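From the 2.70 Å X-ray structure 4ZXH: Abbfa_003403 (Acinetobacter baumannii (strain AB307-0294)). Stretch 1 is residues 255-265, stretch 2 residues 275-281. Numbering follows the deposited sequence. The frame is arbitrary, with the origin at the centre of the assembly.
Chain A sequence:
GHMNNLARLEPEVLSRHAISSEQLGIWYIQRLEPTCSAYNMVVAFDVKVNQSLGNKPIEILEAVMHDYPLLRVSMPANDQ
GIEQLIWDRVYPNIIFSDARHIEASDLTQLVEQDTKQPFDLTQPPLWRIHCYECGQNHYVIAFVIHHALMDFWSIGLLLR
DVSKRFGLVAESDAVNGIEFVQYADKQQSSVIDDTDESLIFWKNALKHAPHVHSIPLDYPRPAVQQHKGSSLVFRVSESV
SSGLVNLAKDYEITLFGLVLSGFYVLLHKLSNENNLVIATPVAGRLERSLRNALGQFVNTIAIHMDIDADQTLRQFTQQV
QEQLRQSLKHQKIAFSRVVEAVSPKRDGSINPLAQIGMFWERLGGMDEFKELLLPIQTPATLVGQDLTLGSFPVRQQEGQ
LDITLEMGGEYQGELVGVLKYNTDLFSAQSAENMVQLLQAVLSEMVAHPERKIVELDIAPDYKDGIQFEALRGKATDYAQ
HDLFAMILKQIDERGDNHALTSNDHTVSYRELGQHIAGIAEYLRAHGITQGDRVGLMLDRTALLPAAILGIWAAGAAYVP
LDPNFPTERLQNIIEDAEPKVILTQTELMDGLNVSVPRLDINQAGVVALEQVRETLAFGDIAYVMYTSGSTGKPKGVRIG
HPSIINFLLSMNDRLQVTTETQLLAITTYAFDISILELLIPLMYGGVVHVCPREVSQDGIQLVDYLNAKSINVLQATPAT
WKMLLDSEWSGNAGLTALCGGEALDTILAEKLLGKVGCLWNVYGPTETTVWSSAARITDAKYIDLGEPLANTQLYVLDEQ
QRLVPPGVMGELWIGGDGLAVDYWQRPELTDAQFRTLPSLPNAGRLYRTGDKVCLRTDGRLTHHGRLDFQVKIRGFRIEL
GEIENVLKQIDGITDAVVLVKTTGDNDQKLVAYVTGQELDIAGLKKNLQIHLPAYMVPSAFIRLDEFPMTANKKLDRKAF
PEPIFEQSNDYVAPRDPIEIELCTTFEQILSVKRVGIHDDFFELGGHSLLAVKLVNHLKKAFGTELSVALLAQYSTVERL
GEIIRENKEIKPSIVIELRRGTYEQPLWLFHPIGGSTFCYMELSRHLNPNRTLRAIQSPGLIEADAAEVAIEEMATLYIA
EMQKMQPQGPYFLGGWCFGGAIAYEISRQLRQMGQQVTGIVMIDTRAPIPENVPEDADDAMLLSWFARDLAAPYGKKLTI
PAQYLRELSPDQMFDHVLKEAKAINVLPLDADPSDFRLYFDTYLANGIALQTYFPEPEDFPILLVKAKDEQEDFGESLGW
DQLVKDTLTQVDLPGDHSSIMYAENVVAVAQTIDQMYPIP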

# COMPACT_ATOMS: atom_id res chain seq x y z
N LEU A 255 -23.64 -6.39 -28.44
CA LEU A 255 -22.44 -7.21 -28.36
C LEU A 255 -21.49 -6.69 -27.28
O LEU A 255 -20.85 -7.47 -26.56
N PHE A 256 -21.41 -5.36 -27.16
CA PHE A 256 -20.60 -4.73 -26.13
C PHE A 256 -21.06 -5.18 -24.77
O PHE A 256 -20.24 -5.52 -23.91
N GLY A 257 -22.37 -5.19 -24.59
CA GLY A 257 -22.96 -5.60 -23.33
C GLY A 257 -22.65 -7.05 -23.02
O GLY A 257 -22.41 -7.41 -21.87
N LEU A 258 -22.63 -7.88 -24.05
CA LEU A 258 -22.41 -9.31 -23.84
C LEU A 258 -21.01 -9.56 -23.33
O LEU A 258 -20.81 -10.31 -22.38
N VAL A 259 -20.04 -8.92 -23.96
CA VAL A 259 -18.65 -9.17 -23.62
C VAL A 259 -18.35 -8.57 -22.26
O VAL A 259 -17.55 -9.09 -21.49
N LEU A 260 -19.02 -7.47 -21.93
CA LEU A 260 -18.81 -6.86 -20.62
C LEU A 260 -19.30 -7.84 -19.55
O LEU A 260 -18.60 -8.08 -18.57
N SER A 261 -20.48 -8.42 -19.78
CA SER A 261 -21.01 -9.46 -18.90
C SER A 261 -20.01 -10.60 -18.70
O SER A 261 -19.76 -11.03 -17.57
N GLY A 262 -19.44 -11.07 -19.80
CA GLY A 262 -18.38 -12.06 -19.75
C GLY A 262 -17.22 -11.62 -18.87
O GLY A 262 -16.67 -12.43 -18.12
N PHE A 263 -16.86 -10.34 -18.93
CA PHE A 263 -15.72 -9.84 -18.18
C PHE A 263 -15.97 -9.86 -16.67
O PHE A 263 -15.12 -10.33 -15.91
N TYR A 264 -17.13 -9.37 -16.23
CA TYR A 264 -17.52 -9.48 -14.82
C TYR A 264 -17.49 -10.94 -14.34
O TYR A 264 -16.91 -11.24 -13.30
N VAL A 265 -18.12 -11.83 -15.10
CA VAL A 265 -18.14 -13.24 -14.74
C VAL A 265 -16.72 -13.73 -14.54
O VAL A 265 -16.43 -14.38 -13.54
N ASN A 275 -18.91 -8.00 -5.39
CA ASN A 275 -18.95 -6.59 -5.72
C ASN A 275 -17.74 -6.21 -6.56
O ASN A 275 -16.60 -6.15 -6.07
N LEU A 276 -18.00 -5.97 -7.84
CA LEU A 276 -16.94 -5.65 -8.79
C LEU A 276 -17.22 -4.33 -9.49
O LEU A 276 -18.37 -4.05 -9.85
N VAL A 277 -16.17 -3.53 -9.70
CA VAL A 277 -16.30 -2.31 -10.50
C VAL A 277 -15.47 -2.37 -11.77
O VAL A 277 -14.31 -2.76 -11.74
N ILE A 278 -16.08 -2.00 -12.90
CA ILE A 278 -15.38 -1.90 -14.17
C ILE A 278 -15.60 -0.53 -14.82
O ILE A 278 -16.75 -0.12 -15.01
N ALA A 279 -14.51 0.15 -15.17
CA ALA A 279 -14.61 1.46 -15.83
C ALA A 279 -14.83 1.28 -17.33
O ALA A 279 -14.20 0.42 -17.92
N THR A 280 -15.71 2.10 -17.91
CA THR A 280 -15.96 2.10 -19.37
C THR A 280 -16.07 3.49 -19.98
O THR A 280 -17.11 4.12 -19.89
N PRO A 281 -15.00 3.97 -20.61
CA PRO A 281 -15.00 5.17 -21.45
C PRO A 281 -16.19 5.28 -22.39
O PRO A 281 -16.55 4.28 -23.03

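Residues 255-265 form a helix that runs on later in the chain. Residues 275-279 form a strand, followed by the loop residues Thr 280 and Pro 281. The two axes come within 9.9 Å and their directions differ by 136°, so the helix runs obliquely against the strand. The contact is apolar. No hydrogen bond crosses it, and it buries 360 Å² in total.

The strand alternates. Leu 276, Ile 278 and Thr 280 point toward the helix, while Val 277 and Ala 279 point away. On the helix, Phe 256 and Leu 260 point toward the strand, one turn apart. Tyr 264 lies a further turn on. Its CA-to-CB bond is sideways, as is that of Phe 263, but the ends of both side chains come nearer.

Ile 278 is the main bump. It is m at chi1 and t at chi2, which extends the chain so that CD1 enters a hollow lined by Leu 260, Phe 263 and Tyr 264. CD1 sits over one face of the Tyr 264 ring, 3.7 Å from the ring centroid and 13° off the normal, a CH-pi contact. Ile 278 CG1 is 3.6 Å from Tyr 264 CE1. The same Ile 278 CD1 is 3.7 Å from Phe 263 CD2, an oblique approach to that ring, and 4.0 Å from Leu 260 CD1. Leu 260 is t at chi1 and p at chi2. Phe 263 is t at chi1.

Tyr 264 is m at chi1, with chi2 at -70°. Ile 278 CD1 covers one face of the Tyr 264 ring, and Tyr 264 CD1 is 4.1 Å from Leu 276 CB. Leu 276, m at chi1 and t at chi2, also reaches the helix backbone: its CD1 lies 3.6 Å from Tyr 264 O. Tyr 264 CA and Leu 276 CA are 7.2 Å apart, the nearest CA pair between the stretches. The Tyr 264 hydroxyl is hydrogen-bonded elsewhere in the structure.

Phe 256 and Thr 280 make a separate contact. Phe 256 is t at chi1, which carries its ring out to the loop. Its CZ lies 3.4 Å from CG2 of Thr 280, and the methyl meets the ring obliquely. Thr 280 is m at chi1.

Ser 261 points away from the strand. It is m at chi1, and its OG donates a hydrogen bond to Gly 257 O at 3.1 Å, one turn back. Val 265 also points away. Leu 255, Leu 258 and Val 259 are out of reach of the strand.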

# COMPACT_ATOMS: atom_id res chain seq x y z
CB LEU A 255 -21.74 -7.25 -29.72
CG LEU A 255 -20.45 -8.06 -29.79
CD1 LEU A 255 -20.67 -9.50 -29.32
CD2 LEU A 255 -19.91 -8.02 -31.21
CB PHE A 256 -20.67 -3.21 -26.21
CG PHE A 256 -20.11 -2.53 -24.99
CD1 PHE A 256 -18.75 -2.59 -24.70
CD2 PHE A 256 -20.93 -1.85 -24.11
CE1 PHE A 256 -18.22 -2.00 -23.58
CE2 PHE A 256 -20.40 -1.24 -22.99
CZ PHE A 256 -19.05 -1.32 -22.72
CB LEU A 258 -22.65 -10.08 -25.13
CG LEU A 258 -22.64 -11.61 -25.08
CD1 LEU A 258 -23.59 -12.11 -24.01
CD2 LEU A 258 -23.04 -12.16 -26.44
CB VAL A 259 -17.71 -8.59 -24.70
CG1 VAL A 259 -16.24 -8.70 -24.28
CG2 VAL A 259 -17.96 -9.29 -26.03
CB LEU A 260 -19.53 -5.52 -20.51
CG LEU A 260 -19.46 -4.84 -19.15
CD1 LEU A 260 -18.03 -4.55 -18.81
CD2 LEU A 260 -20.29 -3.57 -19.11
CB SER A 261 -22.31 -10.03 -19.46
OG SER A 261 -23.33 -9.05 -19.38
CB PHE A 263 -15.35 -8.43 -18.63
CG PHE A 263 -13.93 -8.05 -18.35
CD1 PHE A 263 -12.97 -9.03 -18.16
CD2 PHE A 263 -13.54 -6.72 -18.30
CE1 PHE A 263 -11.66 -8.70 -17.91
CE2 PHE A 263 -12.22 -6.38 -18.05
CZ PHE A 263 -11.28 -7.37 -17.85
CB TYR A 264 -18.93 -8.93 -14.60
CG TYR A 264 -19.06 -7.43 -14.56
CD1 TYR A 264 -18.55 -6.69 -13.51
CD2 TYR A 264 -19.75 -6.76 -15.56
CE1 TYR A 264 -18.70 -5.33 -13.46
CE2 TYR A 264 -19.89 -5.39 -15.53
CZ TYR A 264 -19.36 -4.68 -14.48
OH TYR A 264 -19.51 -3.32 -14.46
CB VAL A 265 -18.86 -14.10 -15.81
CG1 VAL A 265 -18.53 -15.57 -15.62
CG2 VAL A 265 -20.35 -13.89 -15.72
CB ASN A 275 -19.03 -5.75 -4.44
CG ASN A 275 -20.38 -5.86 -3.75
OD1 ASN A 275 -20.50 -6.41 -2.66
ND2 ASN A 275 -21.41 -5.31 -4.39
CB LEU A 276 -16.80 -6.75 -9.82
CG LEU A 276 -16.71 -8.16 -9.27
CD1 LEU A 276 -17.16 -9.16 -10.35
CD2 LEU A 276 -15.29 -8.43 -8.86
CB VAL A 277 -15.89 -1.07 -9.70
CG1 VAL A 277 -16.06 0.17 -10.55
CG2 VAL A 277 -16.73 -0.95 -8.45
CB ILE A 278 -15.83 -2.99 -15.16
CG1 ILE A 278 -15.48 -4.38 -14.63
CG2 ILE A 278 -15.17 -2.79 -16.51
CD1 ILE A 278 -15.71 -5.46 -15.64
CB ALA A 279 -13.36 2.30 -15.57
CB THR A 280 -17.26 1.39 -19.75
OG1 THR A 280 -17.35 0.12 -19.09
CG2 THR A 280 -17.29 1.18 -21.25
CB PRO A 281 -13.72 5.00 -22.26
CG PRO A 281 -12.79 4.37 -21.28
CD PRO A 281 -13.64 3.45 -20.41